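Local coordinates for protein nonribosomal peptide synthase (Streptomyces sp. MJ635-86F5, PDB 5JJP) that adenylates aliphatic beta-amino acids with ATP, probably activating them for a nonribosomal peptide assembly line, at residues L81-R86 and R174-T179; A103-G108 and D180-I185; N327-G330 and A336-V339; M364-A369 and D423-D428. One frame throughout, in Å; residues are numbered along the deposited sequence.

Interaction 1 of 4, residues L81-R86 and R174-T179; sequences LDVGDR and RQVVET
V83, which meets V176 across this contact, is the second residue of a type II beta turn, D82-D85, and the flat groups stand in and just after that turn. The guanidinium of R86 receives G84 O at its edge and in its plane, gripping that one oxygen side-on with NE at 3.0 Å and NH2 at 2.9 Å, while NH1 reaches A130 O. The carboxylate of D85 is met from above its plane: D82 N gives a bond of 2.9 Å to D85 OD2, and R169 forms a salt bridge with the same oxygen. D85 N closes the turn on D82 O at 3.0 Å. The third place of a type II turn needs a positive phi, here 104°, and G84 takes it easily because it has no side chain to press against the preceding carbonyl. D82 ties the turn to the chain leading into 174-179, since its two carboxylate oxygens accept from the backbone nitrogens of R172 and R173.

The turn lies in the loop before strand 87-90, and it meets the loop before strand 181-186 at the surface of the AMP-binding fold. No hydrogen bond crosses between the segments. V83 offers a short, branched apolar side chain suited to lying against backbone. With CG1 anti to the backbone N (chi1 168°), both methyls face the other loop: V83 CG1 lies 4.4 Å from V176 CB, and V83 CG2 rests 4.0 Å from V176 N.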
loop_
_atom_site.group_PDB
_atom_site.type_symbol
_atom_site.label_atom_id
_atom_site.label_comp_id
_atom_site.label_asym_id
_atom_site.label_seq_id
_atom_site.Cartn_x
_atom_site.Cartn_y
_atom_site.Cartn_z
ATOM N N LEU A 81 -15.672 -19.390 -6.688
ATOM C CA LEU A 81 -15.987 -18.264 -5.794
ATOM C C LEU A 81 -16.665 -17.124 -6.570
ATOM O O LEU A 81 -16.418 -16.967 -7.748
ATOM C CB LEU A 81 -14.760 -17.749 -5.073
ATOM C CG LEU A 81 -13.955 -18.775 -4.270
ATOM C CD1 LEU A 81 -12.720 -18.067 -3.717
ATOM C CD2 LEU A 81 -14.774 -19.311 -3.120
ATOM N N ASP A 82 -17.447 -16.316 -5.868
ATOM C CA ASP A 82 -18.166 -15.195 -6.464
ATOM C C ASP A 82 -17.416 -13.872 -6.257
ATOM O O ASP A 82 -16.679 -13.754 -5.275
ATOM C CB ASP A 82 -19.538 -15.061 -5.771
ATOM C CG ASP A 82 -20.624 -14.469 -6.673
ATOM O OD1 ASP A 82 -20.374 -14.183 -7.857
ATOM O OD2 ASP A 82 -21.767 -14.357 -6.190
ATOM N N VAL A 83 -17.602 -12.896 -7.167
ATOM C CA VAL A 83 -17.057 -11.578 -6.979
ATOM C C VAL A 83 -17.570 -11.104 -5.619
ATOM O O VAL A 83 -18.767 -11.204 -5.342
ATOM C CB VAL A 83 -17.530 -10.617 -8.099
ATOM C CG1 VAL A 83 -17.206 -9.157 -7.769
ATOM C CG2 VAL A 83 -16.953 -11.027 -9.469
ATOM N N GLY A 84 -16.672 -10.545 -4.794
ATOM C CA GLY A 84 -16.972 -10.138 -3.427
ATOM C C GLY A 84 -16.452 -11.045 -2.322
ATOM O O GLY A 84 -16.224 -10.617 -1.184
ATOM N N ASP A 85 -16.313 -12.322 -2.628
ATOM C CA ASP A 85 -15.880 -13.284 -1.607
ATOM C C ASP A 85 -14.478 -12.952 -1.187
ATOM O O ASP A 85 -13.623 -12.731 -2.034
ATOM C CB ASP A 85 -15.952 -14.735 -2.159
ATOM C CG ASP A 85 -17.367 -15.222 -2.344
ATOM O OD1 ASP A 85 -18.292 -14.547 -1.849
ATOM O OD2 ASP A 85 -17.565 -16.294 -2.958
ATOM N N ARG A 86 -14.251 -12.916 0.120
ATOM C CA ARG A 86 -12.912 -12.633 0.649
ATOM C C ARG A 86 -11.985 -13.809 0.628
ATOM O O ARG A 86 -12.397 -14.958 0.762
ATOM C CB ARG A 86 -12.936 -12.079 2.040
ATOM C CG ARG A 86 -13.568 -10.683 2.096
ATOM C CD ARG A 86 -14.946 -10.760 2.746
ATOM N NE ARG A 86 -15.955 -10.978 1.785
ATOM C CZ ARG A 86 -17.108 -11.612 1.977
ATOM N NH1 ARG A 86 -17.457 -12.183 3.137
ATOM N NH2 ARG A 86 -17.929 -11.657 0.945
ATOM N N ARG A 174 -21.775 -11.305 -12.385
ATOM C CA ARG A 174 -21.257 -11.512 -13.726
ATOM C C ARG A 174 -19.785 -11.113 -13.849
ATOM O O ARG A 174 -18.973 -11.885 -14.334
ATOM C CB ARG A 174 -22.086 -10.664 -14.713
ATOM C CG ARG A 174 -21.730 -10.807 -16.196
ATOM C CD ARG A 174 -22.884 -10.356 -17.094
ATOM N NE ARG A 174 -24.102 -11.131 -16.834
ATOM C CZ ARG A 174 -24.397 -12.305 -17.401
ATOM N NH1 ARG A 174 -23.582 -12.854 -18.306
ATOM N NH2 ARG A 174 -25.525 -12.939 -17.070
ATOM N N GLN A 175 -19.447 -9.932 -13.338
ATOM C CA GLN A 175 -18.257 -9.224 -13.764
ATOM C C GLN A 175 -17.795 -8.268 -12.669
ATOM O O GLN A 175 -18.590 -7.487 -12.162
ATOM C CB GLN A 175 -18.674 -8.440 -15.015
ATOM C CG GLN A 175 -17.644 -7.503 -15.616
ATOM C CD GLN A 175 -16.426 -8.225 -16.171
ATOM O OE1 GLN A 175 -16.540 -9.045 -17.079
ATOM N NE2 GLN A 175 -15.251 -7.882 -15.658
ATOM N N VAL A 176 -16.516 -8.293 -12.302
ATOM C CA VAL A 176 -15.979 -7.292 -11.374
ATOM C C VAL A 176 -16.027 -5.866 -11.989
ATOM O O VAL A 176 -15.760 -5.689 -13.170
ATOM C CB VAL A 176 -14.569 -7.626 -10.919
ATOM C CG1 VAL A 176 -13.563 -7.595 -12.059
ATOM C CG2 VAL A 176 -14.120 -6.654 -9.814
ATOM N N VAL A 177 -16.361 -4.870 -11.185
ATOM C CA VAL A 177 -16.328 -3.485 -11.642
ATOM C C VAL A 177 -15.569 -2.657 -10.650
ATOM O O VAL A 177 -15.368 -3.095 -9.515
ATOM C CB VAL A 177 -17.742 -2.905 -11.857
ATOM C CG1 VAL A 177 -18.471 -3.695 -12.951
ATOM C CG2 VAL A 177 -18.566 -2.971 -10.582
ATOM N N GLU A 178 -15.177 -1.428 -11.042
ATOM C CA GLU A 178 -14.258 -0.651 -10.222
ATOM C C GLU A 178 -14.809 -0.203 -8.850
ATOM O O GLU A 178 -14.033 0.166 -7.988
ATOM C CB GLU A 178 -13.698 0.534 -11.002
ATOM C CG GLU A 178 -14.676 1.631 -11.313
ATOM C CD GLU A 178 -14.118 2.612 -12.361
ATOM O OE1 GLU A 178 -13.592 3.680 -11.975
ATOM O OE2 GLU A 178 -14.216 2.334 -13.575
ATOM N N THR A 179 -16.116 -0.175 -8.678
ATOM C CA THR A 179 -16.740 0.134 -7.363
ATOM C C THR A 179 -16.680 -1.070 -6.414
ATOM O O THR A 179 -16.944 -0.953 -5.246
ATOM C CB THR A 179 -18.212 0.576 -7.524
ATOM O OG1 THR A 179 -18.921 -0.350 -8.338
ATOM C CG2 THR A 179 -18.272 1.858 -8.268
#

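Interaction 2 of 4, residues A103-G108 and D180-I185; sequences ACFSLG and DPAYLI
The last turn of helix 95-107 runs past the start of strand 181-186, coming nearest where F105 CA and A182 CA are 6.0 Å apart. F105 carries the contact with one edge of its ring. Its CG stands anti to the carbonyl carbon (chi1 -72°), and from there CE1 reaches A182 CB at 3.9 Å and A182 O at 3.7 Å, the oxygen lying in the ring plane. CE1 also meets Y183 CD2 at 4.4 Å, edge to edge. The small A182 lets the phenyl ring come close to the strand, while F101 and F111 meet the same ring within the buried core. A182 and Y183 together face M199 on the neighbouring strand, a classic beta bulge. The helix ends in a Schellman motif at G108, where a glycine readily adopts the positive phi of 73°. Within the last turn, S106 OG bonds to A103 O at 2.6 Å, an oxygen that also accepts from L107 N; a serine can thus fold its hydroxyl back onto the helix. A water bridges the two backbones, donating to G108 O at 2.7 Å and to P181 O at 2.9 Å.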
loop_
_atom_site.group_PDB
_atom_site.type_symbol
_atom_site.label_atom_id
_atom_site.label_comp_id
_atom_site.label_asym_id
_atom_site.label_seq_id
_atom_site.Cartn_x
_atom_site.Cartn_y
_atom_site.Cartn_z
ATOM N N ALA A 103 -4.013 -11.756 -9.250
ATOM C CA ALA A 103 -5.026 -12.684 -9.695
ATOM C C ALA A 103 -6.341 -12.380 -8.938
ATOM O O ALA A 103 -7.392 -12.266 -9.552
ATOM C CB ALA A 103 -4.591 -14.116 -9.451
ATOM N N CYS A 104 -6.261 -12.176 -7.626
ATOM C CA CYS A 104 -7.461 -11.824 -6.855
ATOM C C CYS A 104 -8.136 -10.549 -7.386
ATOM O O CYS A 104 -9.365 -10.513 -7.501
ATOM C CB CYS A 104 -7.143 -11.646 -5.372
ATOM S SG CYS A 104 -6.624 -13.183 -4.534
ATOM N N PHE A 105 -7.336 -9.509 -7.659
ATOM C CA PHE A 105 -7.896 -8.288 -8.248
ATOM C C PHE A 105 -8.695 -8.605 -9.504
ATOM O O PHE A 105 -9.808 -8.061 -9.663
ATOM C CB PHE A 105 -6.830 -7.292 -8.682
ATOM C CG PHE A 105 -6.102 -6.584 -7.557
ATOM C CD1 PHE A 105 -6.704 -6.319 -6.338
ATOM C CD2 PHE A 105 -4.813 -6.100 -7.783
ATOM C CE1 PHE A 105 -6.054 -5.590 -5.377
ATOM C CE2 PHE A 105 -4.152 -5.392 -6.815
ATOM C CZ PHE A 105 -4.758 -5.124 -5.612
ATOM N N SER A 106 -8.123 -9.413 -10.400
ATOM C CA SER A 106 -8.734 -9.708 -11.711
ATOM C C SER A 106 -10.065 -10.453 -11.567
ATOM O O SER A 106 -10.977 -10.264 -12.390
ATOM C CB SER A 106 -7.776 -10.475 -12.647
ATOM O OG SER A 106 -7.572 -11.795 -12.151
ATOM N N LEU A 107 -10.186 -11.287 -10.544
ATOM C CA LEU A 107 -11.382 -12.111 -10.274
ATOM C C LEU A 107 -12.374 -11.372 -9.387
ATOM O O LEU A 107 -13.458 -11.831 -9.190
ATOM C CB LEU A 107 -10.950 -13.409 -9.575
ATOM C CG LEU A 107 -10.082 -14.366 -10.442
ATOM C CD1 LEU A 107 -9.671 -15.646 -9.737
ATOM C CD2 LEU A 107 -10.808 -14.701 -11.745
ATOM N N GLY A 108 -12.012 -10.208 -8.883
ATOM C CA GLY A 108 -12.859 -9.461 -8.008
ATOM C C GLY A 108 -12.974 -10.060 -6.630
ATOM O O GLY A 108 -14.020 -9.912 -5.994
ATOM N N ASP A 180 -16.310 -2.246 -6.914
ATOM C CA ASP A 180 -16.149 -3.401 -6.027
ATOM C C ASP A 180 -14.915 -3.289 -5.075
ATOM O O ASP A 180 -13.888 -2.706 -5.412
ATOM C CB ASP A 180 -16.035 -4.690 -6.845
ATOM C CG ASP A 180 -17.359 -5.139 -7.440
ATOM O OD1 ASP A 180 -18.357 -5.207 -6.684
ATOM O OD2 ASP A 180 -17.389 -5.495 -8.649
ATOM N N PRO A 181 -14.996 -3.919 -3.908
ATOM C CA PRO A 181 -13.849 -4.017 -3.026
ATOM C C PRO A 181 -12.669 -4.774 -3.626
ATOM O O PRO A 181 -12.850 -5.834 -4.230
ATOM C CB PRO A 181 -14.355 -4.825 -1.844
ATOM C CG PRO A 181 -15.679 -5.350 -2.210
ATOM C CD PRO A 181 -16.194 -4.543 -3.339
ATOM N N ALA A 182 -11.482 -4.193 -3.478
ATOM C CA ALA A 182 -10.273 -4.774 -4.014
ATOM C C ALA A 182 -9.485 -5.481 -2.906
ATOM O O ALA A 182 -8.858 -6.469 -3.143
ATOM C CB ALA A 182 -9.425 -3.680 -4.674
ATOM N N TYR A 183 -9.463 -4.900 -1.725
ATOM C CA TYR A 183 -8.836 -5.501 -0.570
ATOM C C TYR A 183 -9.395 -4.937 0.718
ATOM O O TYR A 183 -10.075 -3.936 0.733
ATOM C CB TYR A 183 -7.319 -5.307 -0.627
ATOM C CG TYR A 183 -6.839 -3.895 -0.557
ATOM C CD1 TYR A 183 -6.615 -3.292 0.668
ATOM C CD2 TYR A 183 -6.577 -3.150 -1.706
ATOM C CE1 TYR A 183 -6.190 -1.962 0.751
ATOM C CE2 TYR A 183 -6.120 -1.838 -1.637
ATOM C CZ TYR A 183 -5.918 -1.248 -0.399
ATOM O OH TYR A 183 -5.491 0.077 -0.264
ATOM N N LEU A 184 -9.094 -5.618 1.789
ATOM C CA LEU A 184 -9.468 -5.228 3.147
ATOM C C LEU A 184 -8.252 -5.293 4.045
ATOM O O LEU A 184 -7.527 -6.313 4.062
ATOM C CB LEU A 184 -10.433 -6.222 3.760
ATOM C CG LEU A 184 -11.928 -6.026 3.685
ATOM C CD1 LEU A 184 -12.346 -6.214 2.234
ATOM C CD2 LEU A 184 -12.629 -7.049 4.584
ATOM N N ILE A 185 -8.082 -4.266 4.848
ATOM C CA ILE A 185 -7.025 -4.234 5.825
ATOM C C ILE A 185 -7.694 -4.036 7.169
ATOM O O ILE A 185 -8.363 -3.048 7.399
ATOM C CB ILE A 185 -6.035 -3.068 5.567
ATOM C CG1 ILE A 185 -5.495 -3.091 4.135
ATOM C CG2 ILE A 185 -4.880 -3.113 6.541
ATOM C CD1 ILE A 185 -4.560 -4.224 3.845
HETATM O O HOH W 1 -14.995 -7.512 -5.120
#

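Interaction 3 of 4, residues N327-G330 and A336-V339; sequences NLYG and AASV
Y329 O is gripped by two successive amides of 336-339, A337 N at 2.9 Å and S338 N at 3.1 Å, the first in the carbonyl plane and the second tilted 18° from it. This is a classic beta bulge: A337 and S338 both face Y329. In return Y329 N bonds to S338 O at 2.9 Å, completing a hydrogen-bonded antiparallel pair in the hairpin of strands 324-329 and 338-341.

On the face of Y329 and S338, the serine hydroxyl lies at the edge of the tyrosine ring, in its plane, with OG 3.4 Å from Y329 CB. A water joins the strands here, donating to N327 O at 2.8 Å and to S338 OG at 2.7 Å; OG also bonds to I355 O, so a small hydroxyl serves well. A337 CB approaches Y329 CE2 obliquely at 3.9 Å, and the phenol OH goes on to D423. On the other face L328, its CG anti to the backbone N (chi1 -163°), sends CD1 to V339 CB at 3.9 Å, and A336 CB touches L328 CG. G330, without a side chain, lets the chain pass close to A336 and A337.

The sequence NLYG matches the start of a core motif of adenylation domains, and D423 lies in another; in relatives both help to bind the nucleotide. The paired amides on one carbonyl, together with the phenol bond to D423, imply that Y329 is held at its backbone and at its ring end, which probably limits how far the ring can turn.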
loop_
_atom_site.group_PDB
_atom_site.type_symbol
_atom_site.label_atom_id
_atom_site.label_comp_id
_atom_site.label_asym_id
_atom_site.label_seq_id
_atom_site.Cartn_x
_atom_site.Cartn_y
_atom_site.Cartn_z
ATOM N N ASN A 327 8.384 12.732 2.883
ATOM C CA ASN A 327 7.567 12.475 4.063
ATOM C C ASN A 327 6.116 12.204 3.634
ATOM O O ASN A 327 5.468 13.019 2.936
ATOM C CB ASN A 327 7.653 13.703 4.981
ATOM C CG ASN A 327 6.703 13.624 6.155
ATOM O OD1 ASN A 327 6.553 12.574 6.761
ATOM N ND2 ASN A 327 6.056 14.750 6.479
ATOM N N LEU A 328 5.635 11.030 4.001
ATOM C CA LEU A 328 4.339 10.568 3.552
ATOM C C LEU A 328 3.366 10.569 4.736
ATOM O O LEU A 328 3.587 9.854 5.702
ATOM C CB LEU A 328 4.509 9.159 3.005
ATOM C CG LEU A 328 3.387 8.626 2.139
ATOM C CD1 LEU A 328 3.397 9.337 0.803
ATOM C CD2 LEU A 328 3.545 7.117 1.954
ATOM N N TYR A 329 2.321 11.381 4.681
ATOM C CA TYR A 329 1.329 11.454 5.770
ATOM C C TYR A 329 0.066 10.749 5.277
ATOM O O TYR A 329 -0.362 10.938 4.126
ATOM C CB TYR A 329 0.963 12.917 6.173
ATOM C CG TYR A 329 -0.448 13.015 6.801
ATOM C CD1 TYR A 329 -0.710 12.511 8.071
ATOM C CD2 TYR A 329 -1.521 13.542 6.076
ATOM C CE1 TYR A 329 -1.990 12.546 8.635
ATOM C CE2 TYR A 329 -2.810 13.571 6.616
ATOM C CZ TYR A 329 -3.036 13.071 7.894
ATOM O OH TYR A 329 -4.320 13.078 8.416
ATOM N N GLY A 330 -0.527 9.945 6.154
ATOM C CA GLY A 330 -1.904 9.457 5.935
ATOM C C GLY A 330 -2.198 8.169 6.654
ATOM O O GLY A 330 -1.405 7.718 7.458
ATOM N N ALA A 336 -2.746 6.859 1.644
ATOM C CA ALA A 336 -1.999 8.032 2.072
ATOM C C ALA A 336 -2.763 9.251 1.620
ATOM O O ALA A 336 -3.776 9.124 0.934
ATOM C CB ALA A 336 -0.577 8.063 1.497
ATOM N N ALA A 337 -2.303 10.431 2.046
ATOM C CA ALA A 337 -3.046 11.676 1.855
ATOM C C ALA A 337 -2.154 12.801 1.353
ATOM O O ALA A 337 -2.620 13.686 0.647
ATOM C CB ALA A 337 -3.762 12.067 3.171
ATOM N N SER A 338 -0.898 12.837 1.772
ATOM C CA SER A 338 0.003 13.901 1.340
ATOM C C SER A 338 1.413 13.422 1.304
ATOM O O SER A 338 1.813 12.534 2.055
ATOM C CB SER A 338 -0.065 15.121 2.271
ATOM O OG SER A 338 0.671 14.882 3.460
ATOM N N VAL A 339 2.188 14.065 0.435
ATOM C CA VAL A 339 3.596 13.750 0.283
ATOM C C VAL A 339 4.368 15.046 0.163
ATOM O O VAL A 339 4.023 15.906 -0.594
ATOM C CB VAL A 339 3.873 12.826 -0.927
ATOM C CG1 VAL A 339 3.481 13.486 -2.232
ATOM C CG2 VAL A 339 5.354 12.437 -0.951
HETATM O O HOH W 2 3.351 14.686 3.701
#

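Interaction 4 of 4, residues M364-A369 and D423-D428; sequences MDVYDA and DLAYRD
Van der Waals contact centres on V366, which points at strand 423-427 and sets its methyls against the backbone of A425. V366 CG2 lies 3.3 Å from A425 O, and its apolar partner is A425 CB at 3.9 Å; the small alanine leaves the branched valine room to settle there, and I383 of strand 381-386 touches both. Charge pairing lies to one side. D365 OD1 sits at the edge of the R427 guanidinium, in its plane, in a salt bridge whose two bonds are both weak: 3.3 Å to R427 NE and 3.5 Å to R427 NH2. The carboxylate and guanidinium planes are turned 57° apart, and the arginine reaches the acid through a bend at chi3 (-52°). R427 is poorly ordered, although its NH2 also bonds to V374 O, and the long flexible chain suits such a reach between strands. Within its own strand D365 OD1 accepts a further weak bond from V366 N. The strands do not pair with each other: their axes pass 7.1 Å apart at an angle of 101°. Both instead pair antiparallel with strand 381-386 in a branched or curled sheet, consistent with the distorted beta-barrel subdomain of ANL adenylating enzymes.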
loop_
_atom_site.group_PDB
_atom_site.type_symbol
_atom_site.label_atom_id
_atom_site.label_comp_id
_atom_site.label_asym_id
_atom_site.label_seq_id
_atom_site.Cartn_x
_atom_site.Cartn_y
_atom_site.Cartn_z
ATOM N N MET A 364 -7.174 18.569 1.840
ATOM C CA MET A 364 -7.444 18.409 3.258
ATOM C C MET A 364 -7.381 19.754 3.922
ATOM O O MET A 364 -6.643 20.633 3.493
ATOM C CB MET A 364 -6.477 17.431 3.903
ATOM C CG MET A 364 -5.025 17.775 3.731
ATOM S SD MET A 364 -3.943 16.528 4.488
ATOM C CE MET A 364 -2.418 17.406 4.304
ATOM N N ASP A 365 -8.222 19.916 4.946
ATOM C CA ASP A 365 -8.282 21.142 5.736
ATOM C C ASP A 365 -8.692 20.784 7.153
ATOM O O ASP A 365 -9.027 19.634 7.442
ATOM C CB ASP A 365 -9.274 22.138 5.122
ATOM C CG ASP A 365 -9.038 23.609 5.594
ATOM O OD1 ASP A 365 -8.015 23.910 6.295
ATOM O OD2 ASP A 365 -9.917 24.449 5.274
ATOM N N VAL A 366 -8.665 21.779 8.034
ATOM C CA VAL A 366 -8.744 21.547 9.473
ATOM C C VAL A 366 -10.091 22.111 9.940
ATOM O O VAL A 366 -10.517 23.153 9.449
ATOM C CB VAL A 366 -7.465 22.132 10.083
ATOM C CG1 VAL A 366 -7.713 22.934 11.316
ATOM C CG2 VAL A 366 -6.467 21.021 10.341
ATOM N N TYR A 367 -10.791 21.377 10.812
ATOM C CA TYR A 367 -12.182 21.698 11.194
ATOM C C TYR A 367 -12.359 21.764 12.674
ATOM O O TYR A 367 -11.777 20.976 13.387
ATOM C CB TYR A 367 -13.162 20.667 10.642
ATOM C CG TYR A 367 -13.508 20.925 9.178
ATOM C CD1 TYR A 367 -12.600 20.619 8.166
ATOM C CD2 TYR A 367 -14.704 21.519 8.817
ATOM C CE1 TYR A 367 -12.872 20.891 6.841
ATOM C CE2 TYR A 367 -14.983 21.789 7.501
ATOM C CZ TYR A 367 -14.054 21.496 6.514
ATOM O OH TYR A 367 -14.363 21.733 5.192
ATOM N N ASP A 368 -13.167 22.724 13.147
ATOM C CA ASP A 368 -13.441 22.811 14.587
ATOM C C ASP A 368 -14.423 21.705 15.030
ATOM O O ASP A 368 -14.960 20.965 14.212
ATOM C CB ASP A 368 -13.927 24.214 15.011
ATOM C CG ASP A 368 -15.369 24.527 14.573
ATOM O OD1 ASP A 368 -16.180 23.613 14.322
ATOM O OD2 ASP A 368 -15.674 25.729 14.437
ATOM N N ALA A 369 -14.649 21.634 16.331
ATOM C CA ALA A 369 -15.474 20.593 16.926
ATOM C C ALA A 369 -16.937 20.672 16.534
ATOM O O ALA A 369 -17.681 19.744 16.764
ATOM C CB ALA A 369 -15.330 20.635 18.444
ATOM N N ASP A 423 -7.271 12.954 13.081
ATOM C CA ASP A 423 -5.994 13.627 13.320
ATOM C C ASP A 423 -6.215 15.116 13.635
ATOM O O ASP A 423 -7.031 15.777 12.993
ATOM C CB ASP A 423 -5.073 13.521 12.082
ATOM C CG ASP A 423 -4.641 12.117 11.770
ATOM O OD1 ASP A 423 -4.504 11.300 12.711
ATOM O OD2 ASP A 423 -4.402 11.822 10.566
ATOM N N LEU A 424 -5.428 15.650 14.578
ATOM C CA LEU A 424 -5.414 17.069 14.871
ATOM C C LEU A 424 -4.269 17.757 14.139
ATOM O O LEU A 424 -3.225 17.153 13.884
ATOM C CB LEU A 424 -5.217 17.268 16.345
ATOM C CG LEU A 424 -6.332 16.699 17.233
ATOM C CD1 LEU A 424 -5.978 16.912 18.693
ATOM C CD2 LEU A 424 -7.640 17.389 16.921
ATOM N N ALA A 425 -4.486 19.003 13.759
ATOM C CA ALA A 425 -3.465 19.765 13.082
ATOM C C ALA A 425 -3.837 21.241 13.036
ATOM O O ALA A 425 -4.974 21.608 13.252
ATOM C CB ALA A 425 -3.249 19.229 11.649
ATOM N N TYR A 426 -2.860 22.074 12.738
ATOM C CA TYR A 426 -3.105 23.478 12.455
ATOM C C TYR A 426 -2.493 23.775 11.106
ATOM O O TYR A 426 -1.685 22.986 10.568
ATOM C CB TYR A 426 -2.499 24.429 13.528
ATOM C CG TYR A 426 -0.986 24.354 13.632
ATOM C CD1 TYR A 426 -0.372 23.517 14.585
ATOM C CD2 TYR A 426 -0.169 25.071 12.766
ATOM C CE1 TYR A 426 1.022 23.402 14.671
ATOM C CE2 TYR A 426 1.234 24.962 12.852
ATOM C CZ TYR A 426 1.811 24.120 13.810
ATOM O OH TYR A 426 3.177 23.996 13.903
ATOM N N ARG A 427 -2.877 24.939 10.592
ATOM C CA ARG A 427 -2.527 25.416 9.271
ATOM C C ARG A 427 -1.556 26.598 9.431
ATOM O O ARG A 427 -1.671 27.352 10.382
ATOM C CB ARG A 427 -3.834 25.855 8.606
ATOM C CG ARG A 427 -3.786 26.017 7.094
ATOM C CD ARG A 427 -4.885 26.959 6.600
ATOM N NE ARG A 427 -6.197 26.562 7.096
ATOM C CZ ARG A 427 -6.998 27.301 7.857
ATOM N NH1 ARG A 427 -6.665 28.537 8.237
ATOM N NH2 ARG A 427 -8.164 26.794 8.241
ATOM N N ASP A 428 -0.585 26.741 8.529
ATOM C CA ASP A 428 0.220 27.975 8.476
ATOM C C ASP A 428 -0.458 28.997 7.572
ATOM O O ASP A 428 -1.546 28.729 7.048
ATOM C CB ASP A 428 1.689 27.709 8.072
ATOM C CG ASP A 428 1.870 27.223 6.617
ATOM O OD1 ASP A 428 0.956 27.317 5.758
ATOM O OD2 ASP A 428 2.985 26.749 6.315
#

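Overall arrangement
From the N terminus, the chain passes 81-86 and then 103-108 before 174-179 returns to the first and 180-185 to the second. Interactions 1 and 2 therefore cross: the loop closed by interaction 1 holds all five strands of the mixed sheet, that of interaction 2 all but 87-90. A probable bond from G84 N to G108 O links the loop before strand 87-90 to the end of helix 95-107, while interaction 2 brings that helix to strand 181-186. Interaction 3 follows in series as a short hairpin at one edge of the six-stranded sheet, its centre about 23 Å from that of interaction 2. Interaction 4 then closes a 53-residue loop in the curled sheet, joined to interaction 3 through Y329 and D423.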